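Local atomic coordinates of Galactose/lactose metabolism regulatory protein GAL80 (Saccharomyces cerevisiae, PDB entry 3BTV), a protein that represses the galactose and lactose metabolic genes of yeast by binding the activator GAL4 and blocking its transcriptional activation when no inducing sugar is present. Residues Pro79-Phe84 and Tyr103-Pro108; Glu111-Asn116 and Ala143-Gln148; Pro159-Ala164 and Ile218-Tyr223; Tyr372-Asp377 and Glu400-Leu405. The protein carries 1 engineered substitution. All blocks are in the same frame, centred on the assembly; numbering follows the deposited sequence.

Interaction 1: Pro79-Phe84 and Tyr103-Pro108; sequences PTLESF and YEVVMP
Leu81 reaches across to Val105 and Pro108, and alone supplies the 79-84 side of the contact with 103-108. The branch Leu81 CD2 does most of the touching, lying 4.1 Å from Val105 CG1 and 4.3 Å from Pro108 CB, while CD1 comes about as near the same valine methyl. With CG anti to the backbone N (chi1 -174°), the fork of the leucine is carried out toward helix 102-112. The closest approach is to backbone: Leu81 CD2 sits 3.6 Å from Val105 O, in a helix kinked at Pro108, whose N has no hydrogen to give.

The polar bonds belong to the start of helix 81-86, where Thr80 holds the N-cap position. Thr80 O accepts from Ser83 OG at 2.7 Å and also from Phe84 N, both from the same face of its carbonyl plane.

This surface contact joins two helices of the Rossmann domain: Leu81 also packs on Leu109 and on Tyr56 of strand 50-56, while Tyr103 and Met107 turn to helix 132-143.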
loop_
_atom_site.group_PDB
_atom_site.type_symbol
_atom_site.label_atom_id
_atom_site.label_comp_id
_atom_site.label_asym_id
_atom_site.label_seq_id
_atom_site.Cartn_x
_atom_site.Cartn_y
_atom_site.Cartn_z
ATOM N N PRO B 79 21.681 -12.898 -44.208
ATOM C CA PRO B 79 22.725 -11.870 -44.167
ATOM C C PRO B 79 22.177 -10.518 -43.744
ATOM O O PRO B 79 22.813 -9.804 -42.967
ATOM C CB PRO B 79 23.192 -11.781 -45.632
ATOM C CG PRO B 79 22.444 -12.863 -46.380
ATOM C CD PRO B 79 21.223 -13.145 -45.583
ATOM N N THR B 80 21.007 -10.172 -44.269
ATOM C CA THR B 80 20.401 -8.874 -44.006
ATOM C C THR B 80 19.039 -9.045 -43.357
ATOM O O THR B 80 18.426 -10.110 -43.447
ATOM C CB THR B 80 20.214 -8.076 -45.310
ATOM O OG1 THR B 80 19.281 -8.759 -46.158
ATOM C CG2 THR B 80 21.535 -7.937 -46.039
ATOM N N LEU B 81 18.563 -7.994 -42.703
ATOM C CA LEU B 81 17.222 -8.017 -42.141
ATOM C C LEU B 81 16.228 -8.149 -43.289
ATOM O O LEU B 81 15.197 -8.808 -43.166
ATOM C CB LEU B 81 16.950 -6.742 -41.343
ATOM C CG LEU B 81 15.627 -6.680 -40.569
ATOM C CD1 LEU B 81 15.533 -7.819 -39.564
ATOM C CD2 LEU B 81 15.457 -5.328 -39.875
ATOM N N GLU B 82 16.559 -7.522 -44.412
ATOM C CA GLU B 82 15.702 -7.544 -45.591
ATOM C C GLU B 82 15.488 -8.958 -46.123
ATOM O O GLU B 82 14.355 -9.382 -46.338
ATOM C CB GLU B 82 16.288 -6.666 -46.692
ATOM C CG GLU B 82 15.591 -6.820 -48.025
ATOM C CD GLU B 82 16.000 -5.754 -49.012
ATOM O OE1 GLU B 82 16.583 -4.739 -48.577
ATOM O OE2 GLU B 82 15.733 -5.928 -50.219
ATOM N N SER B 83 16.583 -9.676 -46.350
ATOM C CA SER B 83 16.499 -11.063 -46.785
ATOM C C SER B 83 15.703 -11.884 -45.772
ATOM O O SER B 83 14.759 -12.589 -46.131
ATOM C CB SER B 83 17.898 -11.650 -46.966
ATOM O OG SER B 83 18.690 -11.442 -45.807
ATOM N N PHE B 84 16.081 -11.776 -44.503
ATOM C CA PHE B 84 15.377 -12.467 -43.423
ATOM C C PHE B 84 13.865 -12.245 -43.499
ATOM O O PHE B 84 13.090 -13.201 -43.564
ATOM C CB PHE B 84 15.920 -12.015 -42.058
ATOM C CG PHE B 84 15.253 -12.678 -40.873
ATOM C CD1 PHE B 84 15.662 -13.934 -40.438
ATOM C CD2 PHE B 84 14.234 -12.036 -40.185
ATOM C CE1 PHE B 84 15.062 -14.542 -39.351
ATOM C CE2 PHE B 84 13.620 -12.639 -39.079
ATOM C CZ PHE B 84 14.035 -13.893 -38.661
ATOM N N TYR B 103 11.863 -0.974 -31.999
ATOM C CA TYR B 103 11.328 -0.078 -33.017
ATOM C C TYR B 103 12.180 -0.093 -34.278
ATOM O O TYR B 103 11.664 -0.290 -35.382
ATOM C CB TYR B 103 11.215 1.339 -32.454
ATOM C CG TYR B 103 10.532 2.336 -33.357
ATOM C CD1 TYR B 103 9.146 2.365 -33.478
ATOM C CD2 TYR B 103 11.273 3.276 -34.065
ATOM C CE1 TYR B 103 8.520 3.295 -34.299
ATOM C CE2 TYR B 103 10.659 4.204 -34.882
ATOM C CZ TYR B 103 9.282 4.209 -34.997
ATOM O OH TYR B 103 8.670 5.132 -35.812
ATOM N N GLU B 104 13.489 0.088 -34.118
ATOM C CA GLU B 104 14.383 0.188 -35.279
ATOM C C GLU B 104 14.412 -1.101 -36.089
ATOM O O GLU B 104 14.626 -1.069 -37.291
ATOM C CB GLU B 104 15.807 0.577 -34.861
ATOM C CG GLU B 104 16.646 -0.583 -34.337
ATOM C CD GLU B 104 17.931 -0.126 -33.667
ATOM O OE1 GLU B 104 17.907 0.922 -32.983
ATOM O OE2 GLU B 104 18.962 -0.820 -33.821
ATOM N N VAL B 105 14.183 -2.231 -35.431
ATOM C CA VAL B 105 14.189 -3.515 -36.124
ATOM C C VAL B 105 12.814 -3.887 -36.678
ATOM O O VAL B 105 12.687 -4.255 -37.842
ATOM C CB VAL B 105 14.653 -4.653 -35.205
ATOM C CG1 VAL B 105 14.551 -5.976 -35.943
ATOM C CG2 VAL B 105 16.082 -4.406 -34.744
ATOM N N VAL B 106 11.786 -3.792 -35.839
ATOM C CA VAL B 106 10.456 -4.265 -36.217
ATOM C C VAL B 106 9.815 -3.468 -37.357
ATOM O O VAL B 106 9.161 -4.046 -38.223
ATOM C CB VAL B 106 9.509 -4.314 -35.000
ATOM C CG1 VAL B 106 8.097 -4.681 -35.428
ATOM C CG2 VAL B 106 10.029 -5.321 -33.971
ATOM N N MET B 107 10.010 -2.153 -37.369
ATOM C CA MET B 107 9.397 -1.318 -38.409
ATOM C C MET B 107 9.811 -1.718 -39.825
ATOM O O MET B 107 8.949 -2.016 -40.655
ATOM C CB MET B 107 9.619 0.180 -38.151
ATOM C CG MET B 107 8.966 0.685 -36.870
ATOM S SD MET B 107 7.220 0.237 -36.688
ATOM C CE MET B 107 6.418 1.518 -37.644
ATOM N N PRO B 108 11.130 -1.740 -40.101
ATOM C CA PRO B 108 11.627 -2.162 -41.416
ATOM C C PRO B 108 11.288 -3.622 -41.681
ATOM O O PRO B 108 10.936 -3.990 -42.800
ATOM C CB PRO B 108 13.148 -2.000 -41.287
ATOM C CG PRO B 108 13.347 -1.050 -40.140
ATOM C CD PRO B 108 12.224 -1.334 -39.200
#

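Interaction 2: Glu111-Asn116 and Ala143-Gln148; sequences EFSKNN and AERGVQ
Ser113 O is gripped by two donors, Arg145 NH2 at 3.0 Å and the backbone Asn116 N, which approach from opposite faces of the carbonyl plane. The arginine bond is fairly straight at its hydrogen (158°), although NH2 stands well above the carbonyl plane and not on a lone pair. Shorter still is the bond from Arg145 NE to Ser113 OG, 2.7 Å, but it is distinctly bent at its hydrogen, with the hydroxyl tilted somewhat from the guanidinium plane; NH2 adds a weak bond to the same oxygen. The guanidinium thus takes hold of Ser113 side-on, one nitrogen for the hydroxyl and another for the carbonyl. Ser113 OG is turned roughly anti to its backbone N (chi1 154°), which carries it to the arginine, and the arginine arrives by a bend at chi2 (52°). Lys114 runs past it in the opposite direction, its CG 4.1 Å from Arg145 NE. Val147 CG1 lies over one face of the guanidinium, near its rim. Replacing Arg145 by a leucine would probably leave Ser113 OG without its short bond and Ser113 O with one donor fewer, leaving 111-116 and 143-148 without this tie. Because the grip is on neutral oxygens, the chemistry implies a directional clasp between 111-116 and the turn before strand 148-152, with no ion pair across the contact.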
loop_
_atom_site.group_PDB
_atom_site.type_symbol
_atom_site.label_atom_id
_atom_site.label_comp_id
_atom_site.label_asym_id
_atom_site.label_seq_id
_atom_site.Cartn_x
_atom_site.Cartn_y
_atom_site.Cartn_z
ATOM N N GLU B 111 7.927 -4.075 -42.900
ATOM C CA GLU B 111 7.845 -3.597 -44.275
ATOM C C GLU B 111 8.358 -4.641 -45.262
ATOM O O GLU B 111 7.680 -4.950 -46.241
ATOM C CB GLU B 111 8.584 -2.270 -44.444
ATOM C CG GLU B 111 8.306 -1.580 -45.772
ATOM C CD GLU B 111 6.855 -1.149 -45.917
ATOM O OE1 GLU B 111 6.086 -1.310 -44.944
ATOM O OE2 GLU B 111 6.483 -0.647 -47.001
ATOM N N PHE B 112 9.549 -5.182 -45.008
ATOM C CA PHE B 112 10.105 -6.231 -45.865
ATOM C C PHE B 112 9.229 -7.477 -45.777
ATOM O O PHE B 112 9.162 -8.278 -46.708
ATOM C CB PHE B 112 11.536 -6.586 -45.446
ATOM C CG PHE B 112 12.510 -5.444 -45.551
ATOM C CD1 PHE B 112 13.131 -4.941 -44.416
ATOM C CD2 PHE B 112 12.817 -4.883 -46.783
ATOM C CE1 PHE B 112 14.034 -3.894 -44.506
ATOM C CE2 PHE B 112 13.716 -3.837 -46.882
ATOM C CZ PHE B 112 14.326 -3.342 -45.743
ATOM N N SER B 113 8.569 -7.629 -44.632
ATOM C CA SER B 113 7.680 -8.757 -44.374
ATOM C C SER B 113 6.668 -8.966 -45.492
ATOM O O SER B 113 6.134 -10.064 -45.666
ATOM C CB SER B 113 6.929 -8.527 -43.062
ATOM O OG SER B 113 5.697 -9.230 -43.055
ATOM N N LYS B 114 6.396 -7.904 -46.241
ATOM C CA LYS B 114 5.350 -7.944 -47.252
ATOM C C LYS B 114 5.677 -8.920 -48.378
ATOM O O LYS B 114 4.782 -9.358 -49.098
ATOM C CB LYS B 114 5.050 -6.536 -47.773
ATOM C CG LYS B 114 4.596 -5.594 -46.658
ATOM C CD LYS B 114 4.062 -4.266 -47.177
ATOM C CE LYS B 114 3.430 -3.463 -46.040
ATOM N NZ LYS B 114 2.937 -2.129 -46.488
ATOM N N ASN B 115 6.953 -9.280 -48.499
ATOM C CA ASN B 115 7.405 -10.235 -49.514
ATOM C C ASN B 115 7.247 -11.686 -49.061
ATOM O O ASN B 115 7.625 -12.618 -49.777
ATOM C CB ASN B 115 8.868 -9.972 -49.887
ATOM C CG ASN B 115 9.115 -8.540 -50.317
ATOM O OD1 ASN B 115 10.254 -8.075 -50.339
ATOM N ND2 ASN B 115 8.044 -7.832 -50.660
ATOM N N ASN B 116 6.700 -11.870 -47.864
ATOM C CA ASN B 116 6.443 -13.204 -47.334
ATOM C C ASN B 116 4.951 -13.472 -47.183
ATOM O O ASN B 116 4.341 -13.073 -46.193
ATOM C CB ASN B 116 7.136 -13.394 -45.985
ATOM C CG ASN B 116 6.965 -14.799 -45.434
ATOM O OD1 ASN B 116 6.353 -15.661 -46.066
ATOM N ND2 ASN B 116 7.516 -15.036 -44.249
ATOM N N ALA B 143 -0.746 -4.121 -37.349
ATOM C CA ALA B 143 -2.149 -4.250 -37.719
ATOM C C ALA B 143 -2.344 -4.063 -39.222
ATOM O O ALA B 143 -2.999 -4.877 -39.872
ATOM C CB ALA B 143 -3.000 -3.263 -36.925
ATOM N N GLU B 144 -1.762 -3.007 -39.781
ATOM C CA GLU B 144 -1.858 -2.781 -41.222
ATOM C C GLU B 144 -1.013 -3.791 -41.994
ATOM O O GLU B 144 -0.852 -3.688 -43.208
ATOM C CB GLU B 144 -1.475 -1.343 -41.595
ATOM C CG GLU B 144 -0.056 -0.939 -41.226
ATOM C CD GLU B 144 0.231 0.522 -41.533
ATOM O OE1 GLU B 144 0.037 0.933 -42.695
ATOM O OE2 GLU B 144 0.652 1.258 -40.616
ATOM N N ARG B 145 -0.473 -4.769 -41.276
ATOM C CA ARG B 145 0.276 -5.852 -41.900
ATOM C C ARG B 145 -0.580 -7.113 -41.947
ATOM O O ARG B 145 -0.342 -8.008 -42.755
ATOM C CB ARG B 145 1.580 -6.124 -41.142
ATOM C CG ARG B 145 2.399 -7.278 -41.712
ATOM C CD ARG B 145 2.629 -7.103 -43.210
ATOM N NE ARG B 145 3.280 -8.271 -43.800
ATOM C CZ ARG B 145 2.637 -9.337 -44.268
ATOM N NH1 ARG B 145 1.315 -9.395 -44.211
ATOM N NH2 ARG B 145 3.320 -10.348 -44.794
ATOM N N GLY B 146 -1.572 -7.183 -41.066
ATOM C CA GLY B 146 -2.531 -8.272 -41.087
ATOM C C GLY B 146 -2.161 -9.507 -40.284
ATOM O O GLY B 146 -2.998 -10.387 -40.086
ATOM N N VAL B 147 -0.915 -9.583 -39.820
ATOM C CA VAL B 147 -0.449 -10.756 -39.076
ATOM C C VAL B 147 -1.046 -10.811 -37.682
ATOM O O VAL B 147 -1.371 -9.780 -37.088
ATOM C CB VAL B 147 1.087 -10.783 -38.946
ATOM C CG1 VAL B 147 1.734 -10.992 -40.323
ATOM C CG2 VAL B 147 1.586 -9.490 -38.310
ATOM N N GLN B 148 -1.202 -12.022 -37.160
ATOM C CA GLN B 148 -1.588 -12.180 -35.769
ATOM C C GLN B 148 -0.367 -11.904 -34.911
ATOM O O GLN B 148 0.730 -12.390 -35.208
ATOM C CB GLN B 148 -2.103 -13.589 -35.490
ATOM C CG GLN B 148 -2.346 -13.855 -34.018
ATOM C CD GLN B 148 -3.534 -13.089 -33.479
ATOM O OE1 GLN B 148 -3.394 -12.213 -32.621
ATOM N NE2 GLN B 148 -4.715 -13.414 -33.984
#

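Interaction 3: Pro159-Ala164 and Ile218-Tyr223; sequences PYILRA and IDILQY
Ile161 and Ile220 meet methyl to methyl in the centre of a buried helix pair, their CD1 atoms 3.5 Å apart. The two side chains cross at about a right angle. Ile220 CG1 lies between the backbone N and the carbonyl carbon (chi1 65°), which sends its CD1 toward the other helix.

The remaining apolar contacts gather at the ring of Tyr223, which receives both partners at its edge rather than over a face: Ile161 CG2 is 4.2 Å from CD2, and Leu162 CD2 is 4.2 Å from CE2. Its polar end is served from elsewhere, the hydroxyl bonding to Asp398 O, while Lys165 makes a cation-pi contact with the ring. Within helix 209-225, Gln222 NE2 folds back to Ile218 O at 3.1 Å.

The axes of the short segments run at 32° to each other, 10.4 Å apart at their closest. The contact joins helices 159-169 and 209-225 within the C-terminal domain, in line with the GFO/IDH/MocA-like build of Gal80p.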
loop_
_atom_site.group_PDB
_atom_site.type_symbol
_atom_site.label_atom_id
_atom_site.label_comp_id
_atom_site.label_asym_id
_atom_site.label_seq_id
_atom_site.Cartn_x
_atom_site.Cartn_y
_atom_site.Cartn_z
ATOM N N PRO B 159 0.827 -21.318 -14.030
ATOM C CA PRO B 159 -0.214 -22.199 -13.492
ATOM C C PRO B 159 -0.837 -21.560 -12.255
ATOM O O PRO B 159 -2.019 -21.749 -11.986
ATOM C CB PRO B 159 0.560 -23.473 -13.108
ATOM C CG PRO B 159 1.883 -23.368 -13.826
ATOM C CD PRO B 159 2.172 -21.903 -13.912
ATOM N N TYR B 160 -0.041 -20.814 -11.503
ATOM C CA TYR B 160 -0.558 -20.098 -10.332
ATOM C C TYR B 160 -1.564 -19.010 -10.690
ATOM O O TYR B 160 -2.619 -18.883 -10.058
ATOM C CB TYR B 160 0.593 -19.498 -9.541
ATOM C CG TYR B 160 1.569 -20.551 -9.060
ATOM C CD1 TYR B 160 2.802 -20.736 -9.686
ATOM C CD2 TYR B 160 1.252 -21.367 -7.985
ATOM C CE1 TYR B 160 3.700 -21.716 -9.237
ATOM C CE2 TYR B 160 2.136 -22.348 -7.532
ATOM C CZ TYR B 160 3.350 -22.527 -8.162
ATOM O OH TYR B 160 4.217 -23.496 -7.695
ATOM N N ILE B 161 -1.228 -18.221 -11.703
ATOM C CA ILE B 161 -2.119 -17.170 -12.168
ATOM C C ILE B 161 -3.433 -17.754 -12.673
ATOM O O ILE B 161 -4.504 -17.284 -12.305
ATOM C CB ILE B 161 -1.463 -16.350 -13.310
ATOM C CG1 ILE B 161 -0.125 -15.780 -12.850
ATOM C CG2 ILE B 161 -2.374 -15.232 -13.769
ATOM C CD1 ILE B 161 -0.190 -15.087 -11.532
ATOM N N LEU B 162 -3.355 -18.788 -13.508
ATOM C CA LEU B 162 -4.570 -19.374 -14.069
ATOM C C LEU B 162 -5.456 -19.987 -12.978
ATOM O O LEU B 162 -6.670 -19.841 -13.015
ATOM C CB LEU B 162 -4.221 -20.412 -15.140
ATOM C CG LEU B 162 -3.636 -19.753 -16.393
ATOM C CD1 LEU B 162 -3.055 -20.800 -17.317
ATOM C CD2 LEU B 162 -4.713 -18.929 -17.090
ATOM N N ARG B 163 -4.847 -20.663 -12.004
ATOM C CA ARG B 163 -5.611 -21.209 -10.874
ATOM C C ARG B 163 -6.299 -20.075 -10.098
ATOM O O ARG B 163 -7.485 -20.154 -9.783
ATOM C CB ARG B 163 -4.716 -22.027 -9.934
ATOM C CG ARG B 163 -4.434 -23.458 -10.408
ATOM C CD ARG B 163 -5.421 -24.476 -9.819
ATOM N NE ARG B 163 -5.022 -25.862 -10.085
ATOM C CZ ARG B 163 -5.540 -26.933 -9.482
ATOM N NH1 ARG B 163 -6.486 -26.792 -8.561
ATOM N NH2 ARG B 163 -5.110 -28.149 -9.795
ATOM N N ALA B 164 -5.566 -19.007 -9.806
ATOM C CA ALA B 164 -6.178 -17.868 -9.104
ATOM C C ALA B 164 -7.351 -17.275 -9.905
ATOM O O ALA B 164 -8.443 -16.999 -9.354
ATOM C CB ALA B 164 -5.143 -16.813 -8.800
ATOM N N ILE B 218 1.119 -5.827 -12.754
ATOM C CA ILE B 218 -0.171 -5.174 -12.783
ATOM C C ILE B 218 -1.005 -5.784 -13.906
ATOM O O ILE B 218 -2.236 -5.836 -13.844
ATOM C CB ILE B 218 -0.024 -3.650 -12.953
ATOM C CG1 ILE B 218 -1.237 -2.939 -12.347
ATOM C CG2 ILE B 218 0.175 -3.306 -14.427
ATOM C CD1 ILE B 218 -1.300 -2.964 -10.830
ATOM N N ASP B 219 -0.329 -6.283 -14.928
ATOM C CA ASP B 219 -1.065 -6.937 -15.996
ATOM C C ASP B 219 -1.687 -8.246 -15.528
ATOM O O ASP B 219 -2.829 -8.528 -15.873
ATOM C CB ASP B 219 -0.207 -7.220 -17.230
ATOM C CG ASP B 219 -0.982 -7.992 -18.287
ATOM O OD1 ASP B 219 -1.925 -7.418 -18.874
ATOM O OD2 ASP B 219 -0.683 -9.184 -18.500
ATOM N N ILE B 220 -0.947 -9.066 -14.781
ATOM C CA ILE B 220 -1.566 -10.307 -14.275
ATOM C C ILE B 220 -2.664 -9.982 -13.279
ATOM O O ILE B 220 -3.654 -10.711 -13.175
ATOM C CB ILE B 220 -0.562 -11.330 -13.647
ATOM C CG1 ILE B 220 0.084 -10.757 -12.393
ATOM C CG2 ILE B 220 0.504 -11.772 -14.658
ATOM C CD1 ILE B 220 1.009 -11.751 -11.703
ATOM N N LEU B 221 -2.510 -8.884 -12.546
ATOM C CA LEU B 221 -3.561 -8.521 -11.599
ATOM C C LEU B 221 -4.863 -8.294 -12.349
ATOM O O LEU B 221 -5.909 -8.818 -11.972
ATOM C CB LEU B 221 -3.215 -7.262 -10.794
ATOM C CG LEU B 221 -4.325 -6.959 -9.785
ATOM C CD1 LEU B 221 -4.369 -8.058 -8.679
ATOM C CD2 LEU B 221 -4.160 -5.585 -9.179
ATOM N N GLN B 222 -4.792 -7.509 -13.421
ATOM C CA GLN B 222 -5.975 -7.195 -14.209
ATOM C C GLN B 222 -6.512 -8.430 -14.889
ATOM O O GLN B 222 -7.721 -8.615 -15.000
ATOM C CB GLN B 222 -5.645 -6.142 -15.260
ATOM C CG GLN B 222 -5.357 -4.789 -14.655
ATOM C CD GLN B 222 -4.774 -3.835 -15.678
ATOM O OE1 GLN B 222 -5.472 -2.995 -16.226
ATOM N NE2 GLN B 222 -3.493 -3.982 -15.958
ATOM N N TYR B 223 -5.600 -9.285 -15.326
ATOM C CA TYR B 223 -5.988 -10.537 -15.960
ATOM C C TYR B 223 -6.719 -11.481 -14.988
ATOM O O TYR B 223 -7.735 -12.081 -15.341
ATOM C CB TYR B 223 -4.763 -11.215 -16.581
ATOM C CG TYR B 223 -5.098 -12.451 -17.398
ATOM C CD1 TYR B 223 -5.869 -12.358 -18.555
ATOM C CD2 TYR B 223 -4.649 -13.704 -17.011
ATOM C CE1 TYR B 223 -6.173 -13.475 -19.301
ATOM C CE2 TYR B 223 -4.942 -14.835 -17.759
ATOM C CZ TYR B 223 -5.715 -14.711 -18.892
ATOM O OH TYR B 223 -6.023 -15.827 -19.628
#

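Interaction 4: Tyr372-Asp377 and Glu400-Leu405; sequences YQSISD and EGFPTL
Ser374 meets the loop first, its CA 6.2 Å from the CA of Gly401. Ser374 OG lies 3.3 Å from Gly401 O and 3.7 Å from Phe402 CB, so the small side chain rests against the loop backbone and the root of the phenylalanine. The hydroxyl is hydrogen-bonded to Leu371 O of its own helix, and Gly401 O accepts from Lys157 NZ. Ser374 O, by contrast, faces the edge of the Phe402 ring.

One residue further on, Ile375 lays its CG1 over one face of that ring, toward the rim, 4.0 Å from Phe402 CD1. The two side chains cross at about a right angle, and Phe402 CG lies between its backbone N and carbonyl carbon (chi1 46°), which turns the ring in toward helix 363-380. Phe392, from a loop, and Ile150 of strand 148-152 lie around the ring.

Phe402 packs 400-405 against helix 363-380, while Pro403 is backbone-bonded to Ile151 of strand 148-152, an outermost strand of the Rossmann sheet within this chain.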
loop_
_atom_site.group_PDB
_atom_site.type_symbol
_atom_site.label_atom_id
_atom_site.label_comp_id
_atom_site.label_asym_id
_atom_site.label_seq_id
_atom_site.Cartn_x
_atom_site.Cartn_y
_atom_site.Cartn_z
ATOM N N TYR B 372 3.985 -20.796 -25.713
ATOM C CA TYR B 372 4.175 -21.473 -26.992
ATOM C C TYR B 372 3.112 -22.537 -27.200
ATOM O O TYR B 372 2.528 -22.638 -28.274
ATOM C CB TYR B 372 5.564 -22.109 -27.078
ATOM C CG TYR B 372 6.600 -21.197 -27.685
ATOM C CD1 TYR B 372 7.334 -20.329 -26.891
ATOM C CD2 TYR B 372 6.832 -21.191 -29.059
ATOM C CE1 TYR B 372 8.269 -19.482 -27.443
ATOM C CE2 TYR B 372 7.772 -20.346 -29.621
ATOM C CZ TYR B 372 8.485 -19.494 -28.805
ATOM O OH TYR B 372 9.421 -18.645 -29.340
ATOM N N GLN B 373 2.857 -23.323 -26.161
ATOM C CA GLN B 373 1.851 -24.371 -26.237
ATOM C C GLN B 373 0.489 -23.783 -26.607
ATOM O O GLN B 373 -0.205 -24.302 -27.483
ATOM C CB GLN B 373 1.769 -25.138 -24.914
ATOM C CG GLN B 373 0.850 -26.347 -24.941
ATOM C CD GLN B 373 1.454 -27.526 -25.685
ATOM O OE1 GLN B 373 0.998 -27.894 -26.770
ATOM N NE2 GLN B 373 2.495 -28.120 -25.108
ATOM N N SER B 374 0.116 -22.689 -25.952
ATOM C CA SER B 374 -1.183 -22.075 -26.193
ATOM C C SER B 374 -1.273 -21.544 -27.627
ATOM O O SER B 374 -2.362 -21.436 -28.198
ATOM C CB SER B 374 -1.476 -20.973 -25.162
ATOM O OG SER B 374 -0.918 -19.728 -25.546
ATOM N N ILE B 375 -0.122 -21.235 -28.213
ATOM C CA ILE B 375 -0.083 -20.746 -29.584
ATOM C C ILE B 375 -0.435 -21.849 -30.587
ATOM O O ILE B 375 -1.368 -21.704 -31.376
ATOM C CB ILE B 375 1.286 -20.143 -29.931
ATOM C CG1 ILE B 375 1.516 -18.858 -29.137
ATOM C CG2 ILE B 375 1.376 -19.855 -31.431
ATOM C CD1 ILE B 375 2.837 -18.169 -29.435
ATOM N N SER B 376 0.304 -22.954 -30.546
ATOM C CA SER B 376 0.057 -24.058 -31.465
ATOM C C SER B 376 -1.346 -24.634 -31.293
ATOM O O SER B 376 -1.990 -25.004 -32.267
ATOM C CB SER B 376 1.107 -25.157 -31.299
ATOM O OG SER B 376 0.851 -25.942 -30.155
ATOM N N ASP B 377 -1.817 -24.703 -30.054
ATOM C CA ASP B 377 -3.156 -25.207 -29.783
ATOM C C ASP B 377 -4.208 -24.347 -30.461
ATOM O O ASP B 377 -5.223 -24.848 -30.938
ATOM C CB ASP B 377 -3.411 -25.264 -28.283
ATOM C CG ASP B 377 -2.668 -26.398 -27.619
ATOM O OD1 ASP B 377 -1.812 -27.016 -28.287
ATOM O OD2 ASP B 377 -2.941 -26.673 -26.434
ATOM N N GLU B 400 -8.671 -18.237 -22.917
ATOM C CA GLU B 400 -8.256 -18.728 -24.232
ATOM C C GLU B 400 -7.230 -17.861 -24.922
ATOM O O GLU B 400 -7.138 -16.660 -24.677
ATOM C CB GLU B 400 -9.470 -18.803 -25.163
ATOM C CG GLU B 400 -10.300 -20.045 -24.999
ATOM C CD GLU B 400 -10.379 -20.479 -23.556
ATOM O OE1 GLU B 400 -9.974 -21.624 -23.267
ATOM O OE2 GLU B 400 -10.824 -19.668 -22.712
ATOM N N GLY B 401 -6.492 -18.485 -25.831
ATOM C CA GLY B 401 -5.593 -17.768 -26.704
ATOM C C GLY B 401 -4.335 -17.360 -25.982
ATOM O O GLY B 401 -3.759 -18.124 -25.213
ATOM N N PHE B 402 -3.927 -16.127 -26.217
ATOM C CA PHE B 402 -2.665 -15.619 -25.721
ATOM C C PHE B 402 -2.707 -14.122 -25.962
ATOM O O PHE B 402 -3.426 -13.662 -26.856
ATOM C CB PHE B 402 -1.520 -16.237 -26.516
ATOM C CG PHE B 402 -1.744 -16.219 -28.002
ATOM C CD1 PHE B 402 -2.201 -17.349 -28.661
ATOM C CD2 PHE B 402 -1.520 -15.063 -28.741
ATOM C CE1 PHE B 402 -2.413 -17.329 -30.028
ATOM C CE2 PHE B 402 -1.728 -15.042 -30.107
ATOM C CZ PHE B 402 -2.172 -16.176 -30.749
ATOM N N PRO B 403 -1.937 -13.358 -25.174
ATOM C CA PRO B 403 -1.969 -11.898 -25.273
ATOM C C PRO B 403 -1.290 -11.446 -26.554
ATOM O O PRO B 403 -0.328 -12.067 -27.008
ATOM C CB PRO B 403 -1.139 -11.433 -24.066
ATOM C CG PRO B 403 -0.519 -12.654 -23.483
ATOM C CD PRO B 403 -0.835 -13.831 -24.321
ATOM N N THR B 404 -1.789 -10.354 -27.114
ATOM C CA THR B 404 -1.320 -9.854 -28.388
ATOM C C THR B 404 -0.708 -8.478 -28.202
ATOM O O THR B 404 -0.670 -7.946 -27.096
ATOM C CB THR B 404 -2.498 -9.696 -29.355
ATOM O OG1 THR B 404 -3.309 -8.592 -28.927
ATOM C CG2 THR B 404 -3.342 -10.952 -29.358
ATOM N N LEU B 405 -0.256 -7.888 -29.300
ATOM C CA LEU B 405 0.270 -6.529 -29.260
ATOM C C LEU B 405 -0.777 -5.503 -28.795
ATOM O O LEU B 405 -0.425 -4.430 -28.301
ATOM C CB LEU B 405 0.854 -6.145 -30.623
ATOM C CG LEU B 405 2.376 -6.275 -30.762
ATOM C CD1 LEU B 405 2.939 -7.475 -29.993
ATOM C CD2 LEU B 405 2.774 -6.331 -32.229
#

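Interaction 3 is the buried contact, wholly apolar across its helices and placed in the C-terminal domain; interaction 1, also apolar across, lies at the surface of the Rossmann domain and rests on a single leucine. Interactions 1 and 2 share helix 102-112 and touch through Glu82 and Phe112, yet 103-108 packs by hydrocarbon while 111-116 is held by arginine bonds. Interaction 4, partly buried, combines aromatic packing with nearby backbone polar atoms and meets interaction 2 where the Gln148 chain packs on Phe402. Interactions 1 and 3 lie on opposite sides of the chain's centre, about 34 Å apart between centres.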